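Local coordinates for protein vibralactone Cyclase (Boreostereum vibrans, PDB 6KD0) that catalyses a cyclization that forms the fused bicyclic beta-lactone of vibralactone, using an alpha/beta hydrolase fold, at residues 57-62 with 118-123; 81-86 with 127-132; 97-102 with 151-156; 171-176 with 199-204. One frame throughout, in Å; residues are numbered along the deposited sequence.

Contact 1 of 4, residues 57-62 with 118-123; sequences SLPSED and LRIICD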
loop_
_atom_site.group_PDB
_atom_site.type_symbol
_atom_site.label_atom_id
_atom_site.label_comp_id
_atom_site.label_asym_id
_atom_site.label_seq_id
_atom_site.Cartn_x
_atom_site.Cartn_y
_atom_site.Cartn_z
ATOM N N SER A 57 13.481 -17.544 2.904
ATOM C CA SER A 57 13.191 -17.175 1.530
ATOM C C SER A 57 14.017 -15.990 1.048
ATOM O O SER A 57 13.909 -15.625 -0.122
ATOM C CB SER A 57 11.705 -16.854 1.367
ATOM O OG SER A 57 10.912 -17.948 1.774
ATOM N N LEU A 58 14.830 -15.384 1.905
ATOM C CA LEU A 58 15.641 -14.256 1.463
ATOM C C LEU A 58 16.629 -14.726 0.395
ATOM O O LEU A 58 17.154 -15.844 0.486
ATOM C CB LEU A 58 16.407 -13.642 2.633
ATOM C CG LEU A 58 15.683 -12.816 3.700
ATOM C CD1 LEU A 58 16.693 -12.318 4.724
ATOM C CD2 LEU A 58 14.930 -11.638 3.108
ATOM N N PRO A 59 16.907 -13.911 -0.623
ATOM C CA PRO A 59 17.966 -14.271 -1.567
ATOM C C PRO A 59 19.325 -14.255 -0.885
ATOM O O PRO A 59 19.545 -13.587 0.132
ATOM C CB PRO A 59 17.886 -13.192 -2.657
ATOM C CG PRO A 59 16.999 -12.105 -2.135
ATOM C CD PRO A 59 16.291 -12.600 -0.909
ATOM N N SER A 60 20.250 -15.009 -1.481
ATOM C CA SER A 60 21.659 -14.929 -1.114
ATOM C C SER A 60 22.108 -13.480 -1.100
ATOM O O SER A 60 21.624 -12.661 -1.885
ATOM C CB SER A 60 22.512 -15.719 -2.112
ATOM O OG SER A 60 21.930 -16.964 -2.407
ATOM N N GLU A 61 23.034 -13.166 -0.199
ATOM C CA GLU A 61 23.463 -11.784 -0.026
ATOM C C GLU A 61 24.205 -11.255 -1.241
ATOM O O GLU A 61 24.303 -10.038 -1.405
ATOM C CB GLU A 61 24.334 -11.656 1.227
ATOM C CG GLU A 61 23.565 -11.905 2.523
ATOM C CD GLU A 61 24.441 -11.823 3.766
ATOM O OE1 GLU A 61 25.690 -11.854 3.624
ATOM O OE2 GLU A 61 23.872 -11.742 4.881
ATOM N N ASP A 62 24.718 -12.135 -2.102
ATOM C CA ASP A 62 25.369 -11.679 -3.323
ATOM C C ASP A 62 24.380 -11.161 -4.360
ATOM O O ASP A 62 24.800 -10.517 -5.329
ATOM C CB ASP A 62 26.176 -12.815 -3.943
ATOM C CG ASP A 62 25.335 -14.048 -4.176
ATOM O OD1 ASP A 62 25.003 -14.716 -3.177
ATOM O OD2 ASP A 62 24.975 -14.329 -5.337
ATOM N N LEU A 118 10.704 -6.734 0.272
ATOM C CA LEU A 118 11.285 -6.008 -0.855
ATOM C C LEU A 118 12.652 -6.580 -1.242
ATOM O O LEU A 118 12.979 -6.612 -2.437
ATOM C CB LEU A 118 11.381 -4.510 -0.544
ATOM C CG LEU A 118 10.018 -3.793 -0.454
ATOM C CD1 LEU A 118 10.175 -2.323 -0.082
ATOM C CD2 LEU A 118 9.216 -3.919 -1.762
ATOM N N ARG A 119 13.434 -7.075 -0.266
ATOM C CA ARG A 119 14.651 -7.802 -0.619
ATOM C C ARG A 119 14.303 -8.946 -1.553
ATOM O O ARG A 119 14.971 -9.167 -2.573
ATOM C CB ARG A 119 15.355 -8.343 0.624
ATOM C CG ARG A 119 16.004 -7.316 1.505
ATOM C CD ARG A 119 16.451 -7.980 2.792
ATOM N NE ARG A 119 16.683 -7.027 3.867
ATOM C CZ ARG A 119 17.813 -6.946 4.563
ATOM N NH1 ARG A 119 18.834 -7.762 4.294
ATOM N NH2 ARG A 119 17.916 -6.063 5.530
ATOM N N ILE A 120 13.222 -9.664 -1.230
ATOM C CA ILE A 120 12.828 -10.787 -2.064
ATOM C C ILE A 120 12.397 -10.288 -3.436
ATOM O O ILE A 120 12.884 -10.772 -4.473
ATOM C CB ILE A 120 11.728 -11.589 -1.349
ATOM C CG1 ILE A 120 12.335 -12.222 -0.092
ATOM C CG2 ILE A 120 11.107 -12.620 -2.282
ATOM C CD1 ILE A 120 11.342 -12.667 0.923
ATOM N N ILE A 121 11.575 -9.229 -3.457
ATOM C CA ILE A 121 10.934 -8.817 -4.701
ATOM C C ILE A 121 11.969 -8.260 -5.658
ATOM O O ILE A 121 11.943 -8.554 -6.861
ATOM C CB ILE A 121 9.805 -7.799 -4.425
ATOM C CG1 ILE A 121 8.543 -8.521 -3.934
ATOM C CG2 ILE A 121 9.517 -6.963 -5.680
ATOM C CD1 ILE A 121 7.468 -7.606 -3.393
ATOM N N CYS A 122 12.918 -7.478 -5.139
ATOM C CA CYS A 122 13.928 -6.890 -6.011
ATOM C C CYS A 122 14.731 -7.979 -6.710
ATOM O O CYS A 122 15.054 -7.844 -7.894
ATOM C CB CYS A 122 14.817 -5.923 -5.226
ATOM S SG CYS A 122 16.377 -6.538 -4.545
ATOM N N ASP A 123 14.971 -9.105 -6.030
ATOM C CA ASP A 123 15.673 -10.208 -6.684
ATOM C C ASP A 123 14.743 -10.962 -7.626
ATOM O O ASP A 123 15.141 -11.320 -8.743
ATOM C CB ASP A 123 16.261 -11.133 -5.617
ATOM C CG ASP A 123 16.844 -12.411 -6.183
ATOM O OD1 ASP A 123 17.860 -12.330 -6.902
ATOM O OD2 ASP A 123 16.289 -13.493 -5.881
#
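P59 makes the closest approach to helix 115-125, its pyrrolidine ring set over the flank formed by R119, I120 and D123. Its CG lies 3.6 Å from R119 O, and its CB 3.6 Å from D123 OD2; the ring and the carboxylate-bearing side chain run past each other in opposite directions. The D123 branch, with CG anti to the backbone N (chi1 172°), turns alongside the proline. At the other edge of the ring CD reaches I120 CG1 at 4.1 Å, the two side chains crossing nearly at right angles, while the same CG1 sits 3.7 Å from S57 O. L58 adds one methyl, CD2, which lies obliquely against the aliphatic part of R119 at 4.0 Å from its CD.

The charged ends are held by a second shell. R119 extends past L58 to a salt bridge with D115 and a hydrogen bond to Y64 OH, and D123 OD1 pairs with R63, just before strand 64-73. No hydrogen bond joins the segments, so the loop after helix 35-54 meets the helix by van der Waals contact, carbon against carbon or oxygen, while ties to D115, Y64 and R63 probably limit the rotation of the side chains it rests on.

Contact 2 of 4, residues 81-86 with 127-132; sequences RTYIPT and VCAVSI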
loop_
_atom_site.group_PDB
_atom_site.type_symbol
_atom_site.label_atom_id
_atom_site.label_comp_id
_atom_site.label_asym_id
_atom_site.label_seq_id
_atom_site.Cartn_x
_atom_site.Cartn_y
_atom_site.Cartn_z
ATOM N N ARG A 81 15.134 3.868 1.736
ATOM C CA ARG A 81 15.950 2.690 1.484
ATOM C C ARG A 81 15.691 2.183 0.074
ATOM O O ARG A 81 14.537 2.099 -0.366
ATOM C CB ARG A 81 15.669 1.590 2.507
ATOM C CG ARG A 81 16.303 0.240 2.147
ATOM C CD ARG A 81 16.321 -0.704 3.358
ATOM N NE ARG A 81 17.387 -0.358 4.287
ATOM C CZ ARG A 81 17.829 -1.145 5.262
ATOM N NH1 ARG A 81 17.297 -2.344 5.453
ATOM N NH2 ARG A 81 18.812 -0.724 6.043
ATOM N N THR A 82 16.769 1.819 -0.626
ATOM C CA THR A 82 16.698 1.260 -1.965
ATOM C C THR A 82 17.249 -0.160 -1.940
ATOM O O THR A 82 18.199 -0.468 -1.202
ATOM C CB THR A 82 17.461 2.121 -2.992
ATOM O OG1 THR A 82 18.864 2.123 -2.686
ATOM C CG2 THR A 82 16.951 3.555 -2.975
ATOM N N TYR A 83 16.631 -1.003 -2.758
ATOM C CA TYR A 83 16.849 -2.439 -2.841
ATOM C C TYR A 83 17.241 -2.699 -4.287
ATOM O O TYR A 83 16.409 -2.537 -5.191
ATOM C CB TYR A 83 15.579 -3.224 -2.470
ATOM C CG TYR A 83 15.014 -2.917 -1.097
ATOM C CD1 TYR A 83 14.301 -1.737 -0.866
ATOM C CD2 TYR A 83 15.181 -3.800 -0.035
ATOM C CE1 TYR A 83 13.797 -1.443 0.384
ATOM C CE2 TYR A 83 14.671 -3.513 1.227
ATOM C CZ TYR A 83 13.979 -2.330 1.424
ATOM O OH TYR A 83 13.479 -2.027 2.675
ATOM N N ILE A 84 18.494 -3.084 -4.509
ATOM C CA ILE A 84 19.123 -3.053 -5.821
ATOM C C ILE A 84 19.558 -4.470 -6.163
ATOM O O ILE A 84 20.334 -5.062 -5.411
ATOM C CB ILE A 84 20.329 -2.100 -5.832
ATOM C CG1 ILE A 84 19.896 -0.720 -5.322
ATOM C CG2 ILE A 84 20.983 -2.081 -7.220
ATOM C CD1 ILE A 84 21.013 0.120 -4.739
ATOM N N PRO A 85 19.074 -5.063 -7.264
ATOM C CA PRO A 85 19.542 -6.399 -7.656
ATOM C C PRO A 85 20.984 -6.356 -8.119
ATOM O O PRO A 85 21.405 -5.423 -8.810
ATOM C CB PRO A 85 18.614 -6.796 -8.810
ATOM C CG PRO A 85 17.952 -5.553 -9.267
ATOM C CD PRO A 85 18.063 -4.514 -8.182
ATOM N N THR A 86 21.740 -7.390 -7.740
ATOM C CA THR A 86 23.157 -7.462 -8.072
ATOM C C THR A 86 23.553 -8.865 -8.498
ATOM O O THR A 86 24.683 -9.285 -8.243
ATOM C CB THR A 86 24.051 -7.038 -6.902
ATOM O OG1 THR A 86 23.882 -7.948 -5.807
ATOM C CG2 THR A 86 23.753 -5.632 -6.449
ATOM N N VAL A 127 14.020 -5.628 -10.216
ATOM C CA VAL A 127 13.692 -4.208 -10.170
ATOM C C VAL A 127 14.374 -3.622 -8.947
ATOM O O VAL A 127 14.656 -4.327 -7.982
ATOM C CB VAL A 127 12.170 -3.937 -10.105
ATOM C CG1 VAL A 127 11.445 -4.598 -11.283
ATOM C CG2 VAL A 127 11.606 -4.417 -8.776
ATOM N N CYS A 128 14.653 -2.320 -9.007
ATOM C CA CYS A 128 15.090 -1.565 -7.843
ATOM C C CYS A 128 13.853 -1.120 -7.075
ATOM O O CYS A 128 12.967 -0.482 -7.646
ATOM C CB CYS A 128 15.916 -0.344 -8.246
ATOM S SG CYS A 128 17.414 -0.777 -9.143
ATOM N N ALA A 129 13.791 -1.464 -5.799
ATOM C CA ALA A 129 12.683 -1.058 -4.947
ATOM C C ALA A 129 13.104 0.117 -4.080
ATOM O O ALA A 129 14.273 0.250 -3.709
ATOM C CB ALA A 129 12.205 -2.204 -4.064
ATOM N N VAL A 130 12.137 0.967 -3.748
ATOM C CA VAL A 130 12.361 2.118 -2.882
ATOM C C VAL A 130 11.280 2.108 -1.813
ATOM O O VAL A 130 10.103 1.900 -2.128
ATOM C CB VAL A 130 12.309 3.436 -3.683
ATOM C CG1 VAL A 130 12.643 4.613 -2.787
ATOM C CG2 VAL A 130 13.229 3.363 -4.882
ATOM N N SER A 131 11.677 2.313 -0.561
ATOM C CA SER A 131 10.775 2.364 0.586
ATOM C C SER A 131 11.104 3.609 1.400
ATOM O O SER A 131 12.281 3.914 1.604
ATOM C CB SER A 131 10.939 1.116 1.444
ATOM O OG SER A 131 9.899 1.030 2.410
ATOM N N ILE A 132 10.092 4.336 1.875
ATOM C CA ILE A 132 10.360 5.627 2.509
ATOM C C ILE A 132 9.660 5.746 3.862
ATOM O O ILE A 132 8.563 5.215 4.080
ATOM C CB ILE A 132 9.993 6.817 1.586
ATOM C CG1 ILE A 132 8.498 7.180 1.659
ATOM C CG2 ILE A 132 10.495 6.557 0.169
ATOM C CD1 ILE A 132 7.555 6.125 1.055
HETATM O O HOH W 1 10.745 -1.605 3.227
#
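Y83 has its CG anti to the carbonyl carbon (chi1 -57°), which lays the ring along strand 128-132, whereas S131 has OG anti to the backbone N, which turns its hydroxyl away from the phenol and leaves CB beside the ring. The two strands form an antiparallel ladder in the mixed central sheet of the alpha/beta hydrolase fold, their directions 168° apart. R81 with S131 and Y83 with A129 are hydrogen-bonded pairs; T82 with V130 between them is a non-hydrogen-bonded pair. The bond from R81 N to S131 O is 2.9 Å long and nearly straight (172°), arriving almost along the C=O axis. Farther along, A129 N approaches Y83 O on a lone pair, in the carbonyl plane.

On the face carrying R81, Y83, A129 and S131, Y83 CD1 packs at 3.9 Å from A129 CB, and A129 O lies at the ring edge, in plane. Ring atom CE1 meets S131 CB at 4.0 Å. The other face holds T82 and V130 side by side, methyl CG2 to methyl CG2. Toward the strand end, P85 CD stands 3.4 Å from V127 O and also touches the sulfur of C128.

L118 and C122 of helix 115-125 pack against Y83 on its side of the sheet. D115 forms a salt bridge with R81, which also pairs with D68, and a hydrogen bond with Y83 OH. A water spans the gap between the phenol and the serine hydroxyl: it donates to Y83 OH at 2.8 Å and to S131 OG at 2.9 Å.

Contact 3 of 4, residues 97-102 with 151-156; sequences LLYWVH and AGLKWA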
loop_
_atom_site.group_PDB
_atom_site.type_symbol
_atom_site.label_atom_id
_atom_site.label_comp_id
_atom_site.label_asym_id
_atom_site.label_seq_id
_atom_site.Cartn_x
_atom_site.Cartn_y
_atom_site.Cartn_z
ATOM N N LEU A 97 11.812 0.530 -11.858
ATOM C CA LEU A 97 11.753 1.229 -10.575
ATOM C C LEU A 97 10.428 0.916 -9.890
ATOM O O LEU A 97 9.366 1.180 -10.457
ATOM C CB LEU A 97 11.871 2.743 -10.797
ATOM C CG LEU A 97 12.576 3.642 -9.781
ATOM C CD1 LEU A 97 12.008 5.065 -9.785
ATOM C CD2 LEU A 97 12.581 3.061 -8.404
ATOM N N LEU A 98 10.488 0.365 -8.680
ATOM C CA LEU A 98 9.310 0.125 -7.854
ATOM C C LEU A 98 9.373 1.020 -6.620
ATOM O O LEU A 98 10.338 0.950 -5.854
ATOM C CB LEU A 98 9.232 -1.340 -7.422
ATOM C CG LEU A 98 8.139 -1.666 -6.398
ATOM C CD1 LEU A 98 6.745 -1.576 -7.018
ATOM C CD2 LEU A 98 8.374 -3.043 -5.780
ATOM N N TYR A 99 8.348 1.840 -6.411
ATOM C CA TYR A 99 8.302 2.758 -5.269
ATOM C C TYR A 99 7.199 2.270 -4.336
ATOM O O TYR A 99 6.026 2.282 -4.714
ATOM C CB TYR A 99 8.048 4.185 -5.745
ATOM C CG TYR A 99 8.074 5.229 -4.663
ATOM C CD1 TYR A 99 9.286 5.779 -4.257
ATOM C CD2 TYR A 99 6.897 5.704 -4.091
ATOM C CE1 TYR A 99 9.349 6.745 -3.284
ATOM C CE2 TYR A 99 6.946 6.681 -3.096
ATOM C CZ TYR A 99 8.187 7.201 -2.713
ATOM O OH TYR A 99 8.278 8.182 -1.756
ATOM N N TRP A 100 7.574 1.844 -3.131
ATOM C CA TRP A 100 6.690 1.119 -2.224
ATOM C C TRP A 100 6.359 1.979 -1.011
ATOM O O TRP A 100 7.264 2.556 -0.386
ATOM C CB TRP A 100 7.339 -0.206 -1.789
ATOM C CG TRP A 100 6.559 -0.868 -0.718
ATOM C CD1 TRP A 100 6.674 -0.656 0.635
ATOM C CD2 TRP A 100 5.476 -1.792 -0.891
ATOM N NE1 TRP A 100 5.747 -1.417 1.307
ATOM C CE2 TRP A 100 5.006 -2.128 0.397
ATOM C CE3 TRP A 100 4.878 -2.392 -2.006
ATOM C CZ2 TRP A 100 3.959 -3.030 0.600
ATOM C CZ3 TRP A 100 3.829 -3.285 -1.799
ATOM C CH2 TRP A 100 3.384 -3.589 -0.504
ATOM N N VAL A 101 5.067 2.060 -0.670
ATOM C CA VAL A 101 4.588 2.867 0.453
ATOM C C VAL A 101 3.972 1.948 1.505
ATOM O O VAL A 101 2.893 1.360 1.294
ATOM C CB VAL A 101 3.578 3.927 0.009
ATOM C CG1 VAL A 101 3.387 4.966 1.131
ATOM C CG2 VAL A 101 4.043 4.569 -1.278
ATOM N N HIS A 102 4.605 1.911 2.681
ATOM C CA HIS A 102 4.235 0.978 3.740
ATOM C C HIS A 102 2.917 1.362 4.423
ATOM O O HIS A 102 2.422 2.492 4.321
ATOM C CB HIS A 102 5.369 0.894 4.781
ATOM C CG HIS A 102 5.468 2.104 5.657
ATOM N ND1 HIS A 102 4.578 2.358 6.678
ATOM C CD2 HIS A 102 6.360 3.124 5.672
ATOM C CE1 HIS A 102 4.900 3.498 7.268
ATOM N NE2 HIS A 102 5.981 3.980 6.677
ATOM N N ALA A 151 7.425 13.734 -2.226
ATOM C CA ALA A 151 8.820 14.160 -2.323
ATOM C C ALA A 151 9.744 12.969 -2.584
ATOM O O ALA A 151 10.685 13.058 -3.384
ATOM C CB ALA A 151 9.222 14.892 -1.050
ATOM N N GLY A 152 9.478 11.848 -1.917
ATOM C CA GLY A 152 10.259 10.649 -2.148
ATOM C C GLY A 152 10.099 10.127 -3.556
ATOM O O GLY A 152 11.059 9.629 -4.153
ATOM N N LEU A 153 8.878 10.232 -4.108
ATOM C CA LEU A 153 8.624 9.775 -5.475
ATOM C C LEU A 153 9.401 10.629 -6.468
ATOM O O LEU A 153 10.005 10.107 -7.416
ATOM C CB LEU A 153 7.123 9.830 -5.773
ATOM C CG LEU A 153 6.649 9.268 -7.122
ATOM C CD1 LEU A 153 6.928 7.768 -7.194
ATOM C CD2 LEU A 153 5.163 9.554 -7.377
ATOM N N LYS A 154 9.435 11.943 -6.219
ATOM C CA LYS A 154 10.205 12.837 -7.074
ATOM C C LYS A 154 11.689 12.533 -6.973
ATOM O O LYS A 154 12.394 12.487 -7.994
ATOM C CB LYS A 154 9.935 14.297 -6.706
ATOM C CG LYS A 154 8.580 14.828 -7.143
ATOM C CD LYS A 154 8.433 16.312 -6.767
ATOM C CE LYS A 154 9.312 17.193 -7.646
ATOM N NZ LYS A 154 9.246 18.640 -7.258
ATOM N N TRP A 155 12.175 12.316 -5.752
ATOM C CA TRP A 155 13.585 12.009 -5.556
ATOM C C TRP A 155 13.961 10.732 -6.294
ATOM O O TRP A 155 14.981 10.686 -6.990
ATOM C CB TRP A 155 13.897 11.877 -4.063
ATOM C CG TRP A 155 15.333 11.572 -3.816
ATOM C CD1 TRP A 155 16.342 12.476 -3.647
ATOM C CD2 TRP A 155 15.942 10.273 -3.753
ATOM N NE1 TRP A 155 17.539 11.823 -3.474
ATOM C CE2 TRP A 155 17.321 10.470 -3.533
ATOM C CE3 TRP A 155 15.456 8.967 -3.859
ATOM C CZ2 TRP A 155 18.216 9.407 -3.411
ATOM C CZ3 TRP A 155 16.354 7.907 -3.737
ATOM C CH2 TRP A 155 17.711 8.135 -3.518
ATOM N N ALA A 156 13.139 9.690 -6.155
ATOM C CA ALA A 156 13.442 8.403 -6.772
ATOM C C ALA A 156 13.440 8.507 -8.288
ATOM O O ALA A 156 14.296 7.913 -8.954
ATOM C CB ALA A 156 12.445 7.340 -6.309
#
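Strand 97-101 of the central sheet is covered here by helix 144-158, one of the helices that flank the sheet, and the tyrosine Y99 carries most of the contact. With CG anti to the backbone N (chi1 -176°), Y99 reaches out from the strand so that its ring lies alongside the helix between G152, L153 and A156. L153 comes over one face: its CA stands 4.0 Å from the ring centroid, 21° off the normal, in a CH-pi contact displaced toward the rim. Its methyl CD1 covers the root of the same ring, 3.7 Å from Y99 CD2. L153 too has CG anti to its backbone N, and its side chain crosses the tyrosine obliquely.

The strand and helix run in nearly opposite senses, 164° between their directions with axes 9.9 Å apart, as expected for the layered alpha/beta hydrolase fold, in which helices pack across a largely parallel sheet. G152, having no side chain, lets the phenol come close to the helix backbone, where a CB would clash with the hydroxyl: Y99 OH is 3.2 Å from G152 CA. The hydroxyl makes a weak hydrogen bond with V149 O, one turn back along the helix; L153 N is near it, but at too poor an angle to bond.

A156 CB touches both strand residues that point to the helix, 4.1 Å from Y99 CD1 and 4.2 Å from L97 CD1. That leucine methyl also rests on A156 O, at 3.7 Å. V130 and I132 of strand 128-132 flank Y99, and F171 of strand 171-176 touches both L97 and L153.

Contact 4 of 4, residues 171-176 with 199-204; sequences FVIAGQ and TPLTGQ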
loop_
_atom_site.group_PDB
_atom_site.type_symbol
_atom_site.label_atom_id
_atom_site.label_comp_id
_atom_site.label_asym_id
_atom_site.label_seq_id
_atom_site.Cartn_x
_atom_site.Cartn_y
_atom_site.Cartn_z
ATOM N N PHE A 171 8.013 2.059 -14.043
ATOM C CA PHE A 171 7.955 2.937 -12.879
ATOM C C PHE A 171 6.600 2.665 -12.222
ATOM O O PHE A 171 5.586 3.244 -12.605
ATOM C CB PHE A 171 8.138 4.394 -13.293
ATOM C CG PHE A 171 8.312 5.350 -12.146
ATOM C CD1 PHE A 171 8.549 4.897 -10.861
ATOM C CD2 PHE A 171 8.244 6.723 -12.367
ATOM C CE1 PHE A 171 8.700 5.804 -9.817
ATOM C CE2 PHE A 171 8.395 7.621 -11.336
ATOM C CZ PHE A 171 8.625 7.162 -10.059
ATOM N N VAL A 172 6.599 1.751 -11.253
ATOM C CA VAL A 172 5.381 1.265 -10.614
ATOM C C VAL A 172 5.326 1.797 -9.188
ATOM O O VAL A 172 6.289 1.645 -8.425
ATOM C CB VAL A 172 5.320 -0.276 -10.628
ATOM C CG1 VAL A 172 4.137 -0.771 -9.793
ATOM C CG2 VAL A 172 5.213 -0.777 -12.058
ATOM N N ILE A 173 4.200 2.394 -8.812
ATOM C CA ILE A 173 4.004 2.790 -7.420
ATOM C C ILE A 173 3.064 1.792 -6.769
ATOM O O ILE A 173 2.088 1.332 -7.377
ATOM C CB ILE A 173 3.477 4.231 -7.292
ATOM C CG1 ILE A 173 3.475 4.654 -5.823
ATOM C CG2 ILE A 173 2.070 4.360 -7.900
ATOM C CD1 ILE A 173 3.300 6.119 -5.634
ATOM N N ALA A 174 3.391 1.403 -5.547
ATOM C CA ALA A 174 2.643 0.363 -4.871
ATOM C C ALA A 174 2.525 0.765 -3.415
ATOM O O ALA A 174 3.438 1.383 -2.873
ATOM C CB ALA A 174 3.334 -1.003 -5.019
ATOM N N GLY A 175 1.398 0.452 -2.793
ATOM C CA GLY A 175 1.232 0.790 -1.390
ATOM C C GLY A 175 0.241 -0.125 -0.707
ATOM O O GLY A 175 -0.680 -0.665 -1.332
ATOM N N GLN A 176 0.430 -0.271 0.600
ATOM C CA GLN A 176 -0.369 -1.161 1.436
ATOM C C GLN A 176 -1.169 -0.348 2.448
ATOM O O GLN A 176 -0.590 0.427 3.212
ATOM C CB GLN A 176 0.547 -2.151 2.153
ATOM C CG GLN A 176 -0.156 -3.149 3.022
ATOM C CD GLN A 176 0.841 -4.083 3.665
ATOM O OE1 GLN A 176 1.170 -3.934 4.839
ATOM N NE2 GLN A 176 1.364 -5.021 2.885
ATOM N N THR A 199 9.271 10.979 -17.056
ATOM C CA THR A 199 9.374 9.734 -16.289
ATOM C C THR A 199 8.034 9.454 -15.611
ATOM O O THR A 199 7.938 9.440 -14.382
ATOM C CB THR A 199 10.509 9.813 -15.264
ATOM O OG1 THR A 199 10.206 10.820 -14.282
ATOM C CG2 THR A 199 11.841 10.150 -15.946
ATOM N N PRO A 200 6.973 9.240 -16.388
ATOM C CA PRO A 200 5.657 9.034 -15.788
ATOM C C PRO A 200 5.576 7.686 -15.097
ATOM O O PRO A 200 6.295 6.737 -15.430
ATOM C CB PRO A 200 4.702 9.084 -16.986
ATOM C CG PRO A 200 5.535 8.533 -18.105
ATOM C CD PRO A 200 6.921 9.113 -17.857
ATOM N N LEU A 201 4.661 7.607 -14.135
ATOM C CA LEU A 201 4.308 6.313 -13.570
ATOM C C LEU A 201 3.761 5.425 -14.678
ATOM O O LEU A 201 3.005 5.888 -15.534
ATOM C CB LEU A 201 3.266 6.482 -12.465
ATOM C CG LEU A 201 3.783 7.091 -11.162
ATOM C CD1 LEU A 201 2.615 7.361 -10.203
ATOM C CD2 LEU A 201 4.786 6.151 -10.496
ATOM N N THR A 202 4.153 4.150 -14.681
ATOM C CA THR A 202 3.615 3.210 -15.657
ATOM C C THR A 202 2.663 2.188 -15.043
ATOM O O THR A 202 2.136 1.343 -15.769
ATOM C CB THR A 202 4.748 2.482 -16.392
ATOM O OG1 THR A 202 5.495 1.681 -15.463
ATOM C CG2 THR A 202 5.690 3.489 -17.023
ATOM N N GLY A 203 2.431 2.236 -13.739
ATOM C CA GLY A 203 1.537 1.281 -13.124
ATOM C C GLY A 203 1.392 1.572 -11.648
ATOM O O GLY A 203 2.206 2.280 -11.046
ATOM N N GLN A 204 0.337 1.010 -11.075
ATOM C CA GLN A 204 0.071 1.202 -9.664
ATOM C C GLN A 204 -0.574 -0.036 -9.066
ATOM O O GLN A 204 -1.520 -0.581 -9.633
ATOM C CB GLN A 204 -0.843 2.403 -9.434
ATOM C CG GLN A 204 -1.254 2.546 -7.988
ATOM C CD GLN A 204 -1.718 3.941 -7.695
ATOM O OE1 GLN A 204 -2.366 4.568 -8.533
ATOM N NE2 GLN A 204 -1.376 4.453 -6.518
#
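Three hydrogen bonds tie segment 171-176 to segment 199-204, two of them closing on T202. Its OG1, placed between backbone N and carbonyl carbon (chi1 64°), accepts from F171 N at 2.9 Å in a nearly straight bond (171°), while T202 N donates to F171 O at 2.7 Å, in the carbonyl plane. The threonine thus grips both backbone polar atoms of F171. Further along, parallel pairing takes over: I173 N donates to G203 O at 3.0 Å, from above the carbonyl plane. CA-H...O contacts reinforce the ladder, with Q204 CA 3.1 Å from I173 O.

The F171 ring gathers a second group of contacts. L201 CD2 sits directly over its centre, 3.7 Å from the centroid in a CH-pi contact, and a polar atom, T199 O, lies at the ring edge, in plane, 3.4 Å from F171 CD2. Among the aliphatic contacts, the second methyl of L201, CD1, turns to I173 CG2 at 3.8 Å. I173 also runs side by side with the extended chain of Q204, whose NE2 has a weak hydrogen bond to S183.

These strands begin and end the beta-alpha-beta unit built around helix 178-192, which covers I173 and Q204. G175 belongs to a GxSxG sequence consistent with the nucleophile elbow of this fold. On its other edge strand 171-176 pairs with strand 97-101, and F171 reaches A157 of helix 144-158.

In the fold
Contact 1 lies at the surface, its centre about 20 Å from the centre of the chain, whereas contacts 2 and 3 are buried and contact 4 is partly so. Contacts 2, 3 and 4 involve the central sheet, where strands 76-85, 128-132, 97-101, 171-176 and 203-207 lie in succession. Chemistry follows place: contact 2 is an antiparallel ladder, contact 4 a parallel pairing at 203-204 extended by a loop threonine, and contact 3 sets a helix on the sheet without a hydrogen bond between its segments. Contact 1 likewise lacks one, but its helix residues R119 and D123 pair with D115 and R63. Helix 115-125 links contacts 1 and 2; backbone pairing of strands 97-101 and 171-176 joins contacts 3 and 4.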